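Local atomic coordinates of putative MCP-type signal transduction protein (Campylobacter jejuni subsp. jejuni serotype O:2, PDB entry 4WY9), a protein that probably senses chemical signals in the periplasm as a chemoreceptor with a tandem-PAS sensing domain, apparently recognising its ligands indirectly. Residues A[262-270]-A[281-291]; A[208-218]-A[221-232]. All coordinates share one frame; numbering follows the deposited sequence. Where two conformers were deposited one is given.

Contact 1: residues A[262-270]-A[281-291]; sequences GDDSYAAIN and VLVTAPKYSVF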
loop_
_atom_site.group_PDB
_atom_site.type_symbol
_atom_site.label_atom_id
_atom_site.label_comp_id
_atom_site.label_asym_id
_atom_site.label_seq_id
_atom_site.Cartn_x
_atom_site.Cartn_y
_atom_site.Cartn_z
ATOM N N GLY A 262 25.778 0.622 9.570
ATOM C CA GLY A 262 27.188 0.346 9.421
ATOM C C GLY A 262 27.567 -1.111 9.268
ATOM O O GLY A 262 28.748 -1.410 9.003
ATOM N N ASP A 263 26.622 -2.010 9.448
ATOM C CA ASP A 263 26.932 -3.422 9.448
ATOM C C ASP A 263 27.229 -3.942 8.041
ATOM O O ASP A 263 26.376 -3.909 7.145
ATOM C CB ASP A 263 25.786 -4.261 10.023
ATOM C CG ASP A 263 25.641 -4.149 11.531
ATOM O OD1 ASP A 263 26.528 -3.599 12.204
ATOM O OD2 ASP A 263 24.647 -4.680 12.058
ATOM N N ASP A 264 28.410 -4.525 7.883
ATOM C CA ASP A 264 28.790 -5.216 6.671
ATOM C C ASP A 264 28.000 -6.528 6.596
ATOM O O ASP A 264 28.118 -7.373 7.489
ATOM C CB ASP A 264 30.296 -5.463 6.681
ATOM C CG ASP A 264 30.833 -5.927 5.354
ATOM O OD1 ASP A 264 30.060 -6.233 4.455
ATOM O OD2 ASP A 264 32.064 -5.947 5.230
ATOM N N SER A 265 27.194 -6.694 5.554
ATOM C CA SER A 265 26.158 -7.696 5.532
ATOM C C SER A 265 26.081 -8.459 4.220
ATOM O O SER A 265 26.617 -8.016 3.196
ATOM C CB SER A 265 24.782 -7.055 5.801
ATOM O OG SER A 265 24.797 -6.245 6.985
ATOM N N TYR A 266 25.376 -9.591 4.254
ATOM C CA TYR A 266 24.770 -10.161 3.068
ATOM C C TYR A 266 23.356 -9.609 2.977
ATOM O O TYR A 266 22.675 -9.470 3.996
ATOM C CB TYR A 266 24.749 -11.686 3.116
ATOM C CG TYR A 266 26.131 -12.297 3.202
ATOM C CD1 TYR A 266 26.988 -12.239 2.131
ATOM C CD2 TYR A 266 26.552 -12.954 4.352
ATOM C CE1 TYR A 266 28.274 -12.776 2.199
ATOM C CE2 TYR A 266 27.808 -13.494 4.428
ATOM C CZ TYR A 266 28.669 -13.420 3.349
ATOM O OH TYR A 266 29.924 -13.968 3.444
ATOM N N ALA A 267 22.896 -9.299 1.773
ATOM C CA ALA A 267 21.537 -8.778 1.572
ATOM C C ALA A 267 20.889 -9.458 0.409
ATOM O O ALA A 267 21.488 -9.519 -0.670
ATOM C CB ALA A 267 21.542 -7.280 1.347
ATOM N N ALA A 268 19.652 -9.898 0.577
ATOM C CA ALA A 268 18.884 -10.407 -0.525
ATOM C C ALA A 268 17.768 -9.449 -0.887
ATOM O O ALA A 268 17.171 -8.807 -0.001
ATOM C CB ALA A 268 18.309 -11.763 -0.221
ATOM N N ILE A 269 17.473 -9.380 -2.175
ATOM C CA ILE A 269 16.365 -8.606 -2.719
ATOM C C ILE A 269 15.449 -9.544 -3.459
ATOM O O ILE A 269 15.913 -10.353 -4.262
ATOM C CB ILE A 269 16.836 -7.489 -3.704
ATOM C CG1 ILE A 269 17.748 -6.511 -2.986
ATOM C CG2 ILE A 269 15.694 -6.765 -4.378
ATOM C CD1 ILE A 269 17.094 -5.783 -1.954
ATOM N N ASN A 270 14.145 -9.418 -3.226
ATOM C CA ASN A 270 13.168 -10.045 -4.093
ATOM C C ASN A 270 12.203 -8.949 -4.536
ATOM O O ASN A 270 11.515 -8.336 -3.699
ATOM C CB ASN A 270 12.436 -11.199 -3.409
ATOM C CG ASN A 270 11.573 -11.961 -4.354
ATOM O OD1 ASN A 270 10.549 -11.463 -4.810
ATOM N ND2 ASN A 270 11.993 -13.164 -4.715
ATOM N N VAL A 281 11.261 -6.673 -1.282
ATOM C CA VAL A 281 11.632 -7.024 0.056
ATOM C C VAL A 281 13.140 -7.150 0.102
ATOM O O VAL A 281 13.733 -7.816 -0.749
ATOM C CB VAL A 281 10.962 -8.327 0.559
ATOM C CG1 VAL A 281 11.436 -8.679 1.953
ATOM C CG2 VAL A 281 9.456 -8.175 0.519
ATOM N N LEU A 282 13.750 -6.499 1.083
ATOM C CA LEU A 282 15.184 -6.529 1.362
ATOM C C LEU A 282 15.353 -7.178 2.710
ATOM O O LEU A 282 14.756 -6.757 3.697
ATOM C CB LEU A 282 15.744 -5.101 1.354
ATOM C CG LEU A 282 17.228 -4.828 1.634
ATOM C CD1 LEU A 282 17.652 -3.466 1.129
ATOM C CD2 LEU A 282 17.507 -4.906 3.115
ATOM N N VAL A 283 16.216 -8.188 2.801
ATOM C CA VAL A 283 16.544 -8.805 4.071
ATOM C C VAL A 283 18.051 -8.948 4.185
ATOM O O VAL A 283 18.709 -9.410 3.237
ATOM C CB VAL A 283 15.861 -10.179 4.279
ATOM C CG1 VAL A 283 16.258 -10.781 5.615
ATOM C CG2 VAL A 283 14.362 -10.028 4.219
ATOM N N THR A 284 18.599 -8.555 5.327
ATOM C CA THR A 284 20.026 -8.622 5.558
ATOM C C THR A 284 20.408 -9.593 6.656
ATOM O O THR A 284 19.595 -9.954 7.531
ATOM C CB THR A 284 20.588 -7.275 5.933
ATOM O OG1 THR A 284 20.177 -6.940 7.255
ATOM C CG2 THR A 284 20.182 -6.204 4.957
ATOM N N ALA A 285 21.679 -10.006 6.614
ATOM C CA ALA A 285 22.351 -10.752 7.677
ATOM C C ALA A 285 23.743 -10.168 7.836
ATOM O O ALA A 285 24.560 -10.300 6.934
ATOM C CB ALA A 285 22.419 -12.237 7.354
ATOM N N PRO A 286 24.018 -9.476 8.969
ATOM C CA PRO A 286 25.413 -9.017 9.195
ATOM C C PRO A 286 26.376 -10.175 9.098
ATOM O O PRO A 286 26.127 -11.240 9.677
ATOM C CB PRO A 286 25.375 -8.418 10.604
ATOM C CG PRO A 286 23.952 -7.987 10.753
ATOM C CD PRO A 286 23.139 -9.048 10.065
ATOM N N LYS A 287 27.491 -9.975 8.404
ATOM C CA LYS A 287 28.444 -11.081 8.204
ATOM C C LYS A 287 28.978 -11.579 9.517
ATOM O O LYS A 287 29.163 -12.780 9.734
ATOM C CB LYS A 287 29.559 -10.667 7.264
ATOM C CG LYS A 287 29.107 -10.400 5.854
ATOM C CD LYS A 287 30.151 -9.824 4.966
ATOM C CE LYS A 287 29.677 -9.487 3.605
ATOM N NZ LYS A 287 30.568 -8.707 2.805
ATOM N N TYR A 288 29.225 -10.675 10.459
ATOM C CA TYR A 288 29.755 -11.090 11.758
ATOM C C TYR A 288 28.732 -11.992 12.483
ATOM O O TYR A 288 29.122 -12.965 13.142
ATOM C CB TYR A 288 30.067 -9.871 12.628
ATOM C CG TYR A 288 30.778 -10.234 13.874
ATOM C CD1 TYR A 288 32.175 -10.329 13.915
ATOM C CD2 TYR A 288 30.072 -10.521 15.050
ATOM C CE1 TYR A 288 32.823 -10.691 15.065
ATOM C CE2 TYR A 288 30.736 -10.893 16.211
ATOM C CZ TYR A 288 32.099 -10.961 16.226
ATOM O OH TYR A 288 32.795 -11.326 17.376
ATOM N N SER A 289 27.421 -11.710 12.308
ATOM C CA SER A 289 26.394 -12.511 12.951
ATOM C C SER A 289 26.325 -13.916 12.353
ATOM O O SER A 289 26.020 -14.887 13.015
ATOM C CB SER A 289 25.043 -11.821 12.813
ATOM O OG SER A 289 25.081 -10.554 13.405
ATOM N N VAL A 290 26.593 -13.998 11.066
ATOM C CA VAL A 290 26.503 -15.230 10.283
ATOM C C VAL A 290 27.623 -16.173 10.693
ATOM O O VAL A 290 27.423 -17.399 10.782
ATOM C CB VAL A 290 26.585 -14.849 8.762
ATOM C CG1 VAL A 290 27.039 -15.911 7.902
ATOM C CG2 VAL A 290 25.237 -14.255 8.357
ATOM N N PHE A 291 28.812 -15.646 10.969
ATOM C CA PHE A 291 29.963 -16.429 11.289
ATOM C C PHE A 291 30.213 -16.624 12.764
ATOM O O PHE A 291 30.962 -17.520 13.155
ATOM C CB PHE A 291 31.199 -15.846 10.607
ATOM C CG PHE A 291 31.257 -16.127 9.136
ATOM C CD1 PHE A 291 31.608 -17.392 8.690
ATOM C CD2 PHE A 291 30.895 -15.171 8.208
ATOM C CE1 PHE A 291 31.628 -17.678 7.347
ATOM C CE2 PHE A 291 30.908 -15.473 6.859
ATOM C CZ PHE A 291 31.285 -16.712 6.439
HETATM O O HOH W 1 29.187 -7.734 10.042
HETATM O O HOH W 2 33.287 -7.653 3.511
HETATM O O HOH W 3 22.289 -5.581 8.131
#
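Tyr266 lays one face of its ring against the side chain of Lys287, whose CG sits 4.0 Å from the ring centroid in a CH-pi contact, offset toward the rim. With CG anti to its own carbonyl carbon (chi1 -66°) and the rest of the chain extended, the lysine runs across the ring and on to Asp264, where NZ meets OD1 at 3.0 Å in a salt bridge. The ammonium approaches from above the carboxylate plane, and a water joins it to the other oxygen, OD2. A long aliphatic stem with a charged end suits lysine to both tasks. At the rim of the tyrosine, its OH meets CE2 of Phe291 edge on at 3.9 Å and is hydrogen-bonded to Thr9 of the long helix 8-51.

Behind these side chains lies the antiparallel hairpin of strands 264-274 and 277-286, part of a five-stranded sheet of the tandem-PAS sensing domain: Tyr266, Ala268 and Asn270 form hydrogen-bonded pairs with Ala285, Val283 and Val281. Ala268, Ala285 and Val283 share the face of Tyr266, while on the other face Ile269 CD1 packs against Leu282 CB at 3.6 Å. The ladder ends at Pro286, which lacks an N-H and occupies the N-cap of helix 287-291; Lys287 N then reaches Asp264 O at 2.8 Å, nearly straight at 174°. One water bridges Ser265 OG and Thr284 OG1, the latter also bonded to Leu208.

Lys287 is thus held at both its backbone and its ammonium by Asp264, so that hydrogen bonding and charge together fix the start of the helix against the start of strand 264-274.

Contact 2: residues A[208-218]-A[221-232]; sequences LRVLLNSDGFM and HPNKNLVLKNLK. With ACT (acetate ion), chain B.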
loop_
_atom_site.group_PDB
_atom_site.type_symbol
_atom_site.label_atom_id
_atom_site.label_comp_id
_atom_site.label_asym_id
_atom_site.label_seq_id
_atom_site.Cartn_x
_atom_site.Cartn_y
_atom_site.Cartn_z
ATOM N N LEU A 208 17.952 -7.182 9.253
ATOM C CA LEU A 208 17.005 -6.135 8.878
ATOM C C LEU A 208 16.038 -6.707 7.869
ATOM O O LEU A 208 16.472 -7.312 6.894
ATOM C CB LEU A 208 17.713 -4.909 8.315
ATOM C CG LEU A 208 18.782 -4.279 9.214
ATOM C CD1 LEU A 208 19.528 -3.206 8.459
ATOM C CD2 LEU A 208 18.193 -3.731 10.494
ATOM N N ARG A 209 14.737 -6.483 8.081
ATOM C CA ARG A 209 13.688 -6.877 7.165
ATOM C C ARG A 209 12.946 -5.632 6.729
ATOM O O ARG A 209 12.412 -4.904 7.576
ATOM C CB ARG A 209 12.770 -7.902 7.806
ATOM C CG ARG A 209 13.460 -9.212 8.112
ATOM C CD ARG A 209 12.668 -10.138 8.983
ATOM N NE ARG A 209 12.710 -9.749 10.369
ATOM C CZ ARG A 209 11.964 -10.289 11.336
ATOM N NH1 ARG A 209 11.042 -11.179 11.036
ATOM N NH2 ARG A 209 12.110 -9.880 12.585
ATOM N N VAL A 210 12.948 -5.359 5.431
ATOM C CA VAL A 210 12.554 -4.085 4.865
ATOM C C VAL A 210 11.641 -4.286 3.684
ATOM O O VAL A 210 11.879 -5.138 2.822
ATOM C CB VAL A 210 13.792 -3.270 4.442
ATOM C CG1 VAL A 210 13.416 -1.933 3.852
ATOM C CG2 VAL A 210 14.785 -3.109 5.603
ATOM N N LEU A 211 10.556 -3.497 3.622
ATOM C CA LEU A 211 9.693 -3.405 2.440
ATOM C C LEU A 211 9.846 -2.006 1.874
ATOM O O LEU A 211 9.668 -1.044 2.609
ATOM C CB LEU A 211 8.244 -3.701 2.753
ATOM C CG LEU A 211 7.248 -3.557 1.622
ATOM C CD1 LEU A 211 7.491 -4.576 0.524
ATOM C CD2 LEU A 211 5.817 -3.658 2.129
ATOM N N LEU A 212 10.147 -1.894 0.595
ATOM C CA LEU A 212 10.292 -0.585 -0.013
ATOM C C LEU A 212 9.812 -0.621 -1.437
ATOM O O LEU A 212 9.718 -1.697 -2.052
ATOM C CB LEU A 212 11.717 -0.074 0.117
ATOM C CG LEU A 212 12.889 -0.638 -0.627
ATOM C CD1 LEU A 212 14.163 0.102 -0.286
ATOM C CD2 LEU A 212 13.111 -2.129 -0.391
ATOM N N ASN A 213 9.494 0.539 -2.012
ATOM C CA ASN A 213 9.141 0.517 -3.429
ATOM C C ASN A 213 10.417 0.609 -4.275
ATOM O O ASN A 213 11.522 0.804 -3.732
ATOM C CB ASN A 213 8.068 1.568 -3.784
ATOM C CG ASN A 213 8.538 2.997 -3.746
ATOM O OD1 ASN A 213 9.709 3.295 -3.636
ATOM N ND2 ASN A 213 7.577 3.907 -3.923
ATOM N N SER A 214 10.311 0.458 -5.584
ATOM C CA SER A 214 11.506 0.363 -6.412
ATOM C C SER A 214 12.278 1.695 -6.438
ATOM O O SER A 214 13.464 1.710 -6.740
ATOM C CB SER A 214 11.147 -0.067 -7.841
ATOM O OG SER A 214 10.322 0.879 -8.486
ATOM N N ASP A 215 11.597 2.803 -6.136
ATOM C CA ASP A 215 12.238 4.099 -6.047
ATOM C C ASP A 215 13.082 4.258 -4.788
ATOM O O ASP A 215 13.871 5.189 -4.683
ATOM C CB ASP A 215 11.204 5.238 -6.144
ATOM C CG ASP A 215 10.525 5.301 -7.488
ATOM O OD1 ASP A 215 11.235 5.185 -8.508
ATOM O OD2 ASP A 215 9.287 5.472 -7.538
ATOM N N GLY A 216 12.916 3.331 -3.831
ATOM C CA GLY A 216 13.682 3.369 -2.609
ATOM C C GLY A 216 12.940 3.798 -1.363
ATOM O O GLY A 216 13.525 3.787 -0.271
ATOM N N PHE A 217 11.661 4.186 -1.481
ATOM C CA PHE A 217 10.918 4.671 -0.344
ATOM C C PHE A 217 10.446 3.538 0.540
ATOM O O PHE A 217 9.761 2.620 0.081
ATOM C CB PHE A 217 9.748 5.545 -0.807
ATOM C CG PHE A 217 10.167 6.793 -1.471
ATOM C CD1 PHE A 217 10.746 7.841 -0.740
ATOM C CD2 PHE A 217 10.035 6.937 -2.836
ATOM C CE1 PHE A 217 11.146 8.987 -1.380
ATOM C CE2 PHE A 217 10.451 8.108 -3.486
ATOM C CZ PHE A 217 11.014 9.112 -2.761
ATOM N N MET A 218 10.813 3.590 1.814
ATOM C CA MET A 218 10.568 2.506 2.721
ATOM C C MET A 218 9.167 2.532 3.342
ATOM O O MET A 218 8.725 3.541 3.864
ATOM C CB MET A 218 11.623 2.476 3.799
ATOM C CG MET A 218 12.992 2.057 3.236
ATOM S SD MET A 218 14.312 2.088 4.455
ATOM C CE MET A 218 14.628 3.842 4.542
ATOM N N HIS A 221 10.644 -0.688 8.042
ATOM C CA HIS A 221 12.029 -0.856 8.449
ATOM C C HIS A 221 11.994 -1.089 9.947
ATOM O O HIS A 221 11.207 -0.463 10.647
ATOM C CB HIS A 221 12.863 0.356 8.065
ATOM C CG HIS A 221 14.341 0.208 8.251
ATOM N ND1 HIS A 221 14.944 0.158 9.491
ATOM C CD2 HIS A 221 15.339 0.049 7.361
ATOM C CE1 HIS A 221 16.236 -0.029 9.346
ATOM N NE2 HIS A 221 16.501 -0.067 8.044
ATOM N N PRO A 222 12.891 -1.930 10.480
ATOM C CA PRO A 222 12.951 -2.104 11.937
ATOM C C PRO A 222 13.095 -0.794 12.693
ATOM O O PRO A 222 12.576 -0.651 13.796
ATOM C CB PRO A 222 14.174 -3.013 12.112
ATOM C CG PRO A 222 14.274 -3.768 10.861
ATOM C CD PRO A 222 13.805 -2.866 9.782
ATOM N N ASN A 223 13.848 0.125 12.129
ATOM C CA ASN A 223 13.986 1.461 12.702
ATOM C C ASN A 223 12.819 2.294 12.213
ATOM O O ASN A 223 12.782 2.748 11.072
ATOM C CB ASN A 223 15.335 2.058 12.289
ATOM C CG ASN A 223 15.598 3.405 12.963
ATOM O OD1 ASN A 223 14.682 4.034 13.472
ATOM N ND2 ASN A 223 16.828 3.816 12.971
ATOM N N LYS A 224 11.850 2.533 13.102
ATOM C CA LYS A 224 10.633 3.218 12.707
ATOM C C LYS A 224 10.931 4.599 12.174
ATOM O O LYS A 224 10.156 5.121 11.362
ATOM C CB LYS A 224 9.702 3.330 13.930
ATOM C CG LYS A 224 8.333 2.722 13.769
ATOM C CD LYS A 224 7.594 3.320 12.592
ATOM C CE LYS A 224 6.118 2.878 12.566
ATOM N NZ LYS A 224 5.382 3.265 13.794
ATOM N N ASN A 225 12.024 5.219 12.612
ATOM C CA ASN A 225 12.425 6.523 12.122
ATOM C C ASN A 225 12.782 6.581 10.659
ATOM O O ASN A 225 12.831 7.663 10.068
ATOM C CB ASN A 225 13.624 7.054 12.934
ATOM C CG ASN A 225 13.254 7.520 14.350
ATOM O OD1 ASN A 225 12.115 7.391 14.850
ATOM N ND2 ASN A 225 14.230 8.116 14.996
ATOM N N LEU A 226 13.044 5.427 10.045
ATOM C CA LEU A 226 13.422 5.383 8.657
ATOM C C LEU A 226 12.213 5.176 7.729
ATOM O O LEU A 226 12.312 5.321 6.514
ATOM C CB LEU A 226 14.448 4.287 8.430
ATOM C CG LEU A 226 15.831 4.562 9.037
ATOM C CD1 LEU A 226 16.831 3.478 8.672
ATOM C CD2 LEU A 226 16.338 5.929 8.735
ATOM N N VAL A 227 11.083 4.806 8.299
ATOM C CA VAL A 227 9.897 4.580 7.478
ATOM C C VAL A 227 9.520 5.876 6.758
ATOM O O VAL A 227 9.598 6.960 7.328
ATOM C CB VAL A 227 8.736 4.014 8.306
ATOM C CG1 VAL A 227 7.425 3.957 7.513
ATOM C CG2 VAL A 227 9.108 2.624 8.828
ATOM N N LEU A 228 9.162 5.722 5.479
ATOM C CA LEU A 228 8.838 6.784 4.512
ATOM C C LEU A 228 10.036 7.460 3.888
ATOM O O LEU A 228 9.904 8.179 2.900
ATOM C CB LEU A 228 7.874 7.829 5.105
ATOM C CG LEU A 228 6.601 7.346 5.787
ATOM C CD1 LEU A 228 5.728 8.535 6.148
ATOM C CD2 LEU A 228 5.845 6.346 4.898
ATOM N N LYS A 229 11.230 7.244 4.447
ATOM C CA LYS A 229 12.420 7.815 3.869
ATOM C C LYS A 229 12.912 6.997 2.697
ATOM O O LYS A 229 12.549 5.823 2.544
ATOM C CB LYS A 229 13.510 8.007 4.942
ATOM C CG LYS A 229 13.048 8.943 6.066
ATOM C CD LYS A 229 14.125 9.200 7.104
ATOM C CE LYS A 229 13.698 10.305 8.090
ATOM N NZ LYS A 229 12.366 10.043 8.692
ATOM N N ASN A 230 13.763 7.604 1.876
ATOM C CA ASN A 230 14.406 6.873 0.804
ATOM C C ASN A 230 15.694 6.262 1.292
ATOM O O ASN A 230 16.582 6.962 1.794
ATOM C CB ASN A 230 14.647 7.775 -0.404
ATOM C CG ASN A 230 14.849 6.998 -1.668
ATOM O OD1 ASN A 230 15.776 6.183 -1.764
ATOM N ND2 ASN A 230 13.919 7.106 -2.582
ATOM N N LEU A 231 15.810 4.942 1.168
ATOM C CA LEU A 231 16.983 4.223 1.665
ATOM C C LEU A 231 18.252 4.766 1.026
ATOM O O LEU A 231 19.311 4.837 1.661
ATOM C CB LEU A 231 16.812 2.719 1.417
ATOM C CG LEU A 231 17.969 1.827 1.880
ATOM C CD1 LEU A 231 18.266 2.045 3.340
ATOM C CD2 LEU A 231 17.587 0.395 1.618
ATOM N N LYS A 232 18.155 5.201 -0.226
ATOM C CA LYS A 232 19.341 5.712 -0.928
ATOM C C LYS A 232 19.856 7.016 -0.323
ATOM O O LYS A 232 21.035 7.307 -0.398
ATOM C CB LYS A 232 19.053 5.871 -2.417
ATOM C CG LYS A 232 18.561 4.592 -3.054
ATOM C CD LYS A 232 18.399 4.689 -4.560
ATOM C CE LYS A 232 17.233 5.608 -4.917
ATOM N NZ LYS A 232 16.804 5.316 -6.330
HETATM C C ACT B . 19.340 -0.602 5.850
HETATM O O ACT B . 19.060 -0.002 6.928
HETATM O OXT ACT B . 20.487 -0.414 5.353
HETATM C CH3 ACT B . 18.335 -1.461 5.167
HETATM O O HOH W 4 15.921 2.686 -5.978
HETATM O O HOH W 5 15.013 7.552 -6.518
#
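The beta hairpin of strands 209-213 and 218-220, in the PAS-like C-terminal part of the chain, is joined here through its type I turn, Asn213 to Gly216, to Asn230, the N-cap of helix 231-234, beside a pocket occupied by acetate. Gly216 suits its place because Asn230 OD1 lies 3.6 Å from its CA, on the side where a side chain would stand, and because its positive phi already disfavours one. The asparagine uses both ends of its amide: OD1 caps the helix by accepting from Lys232 N, while ND2 donates to Asp215 O at 2.8 Å and lies over the centre of the Phe217 ring, 3.4 Å above its plane. The amide stands steeply on the ring, planes 75° apart, with ND2 as its nearest atom, 3.5 Å from Phe217 CZ. An asparagine, with an acceptor and a donor side by side, fits this place well.

Backbone bonds extend the join: Leu231 N to Gly216 O, Met218 N to Lys229 O, and Leu228 N to Met218 O at 2.7 Å. Flexible and unbranched, Met218 bends at chi3 (-77°) to carry CE to Leu226 O at 3.4 Å and against Leu231 CB, while SD lies obliquely beside the His221 ring. The imidazole is flanked on opposite faces by Leu226 CD1 and Pro222 CD. Its ND1 accepts from Asn223 N in the ring plane, which leaves NE2 as the donor to acetate.

The acetate, probably from the crystallisation liquor, is also held by Tyr257 and Ser260. His221 NE2 reaches acetate O at 2.8 Å, with an N-H...O angle of 169°.

In the fold
Along the chain, contact 2 comes first: 208-218 turns back and meets 221-232 after only two intervening residues, closing a short loop that runs into the start of helix 231-234. Helix 241-249 and strand 253-258 follow, and contact 1 then closes the hairpin of strands 264-274 and 277-286. The two are in series, neither enclosing nor crossing the other. They share one antiparallel sheet: Val210 N to Leu282 O and Thr284 N to Leu208 O are probable hydrogen bonds across the seam. The acetate lies between them, held by His221 of contact 2 and by Tyr257 and Ser260, with Leu282 of contact 1 near it. Contact 1 packs along the long N-terminal helix 8-51, from Asn270 to helix 287-291.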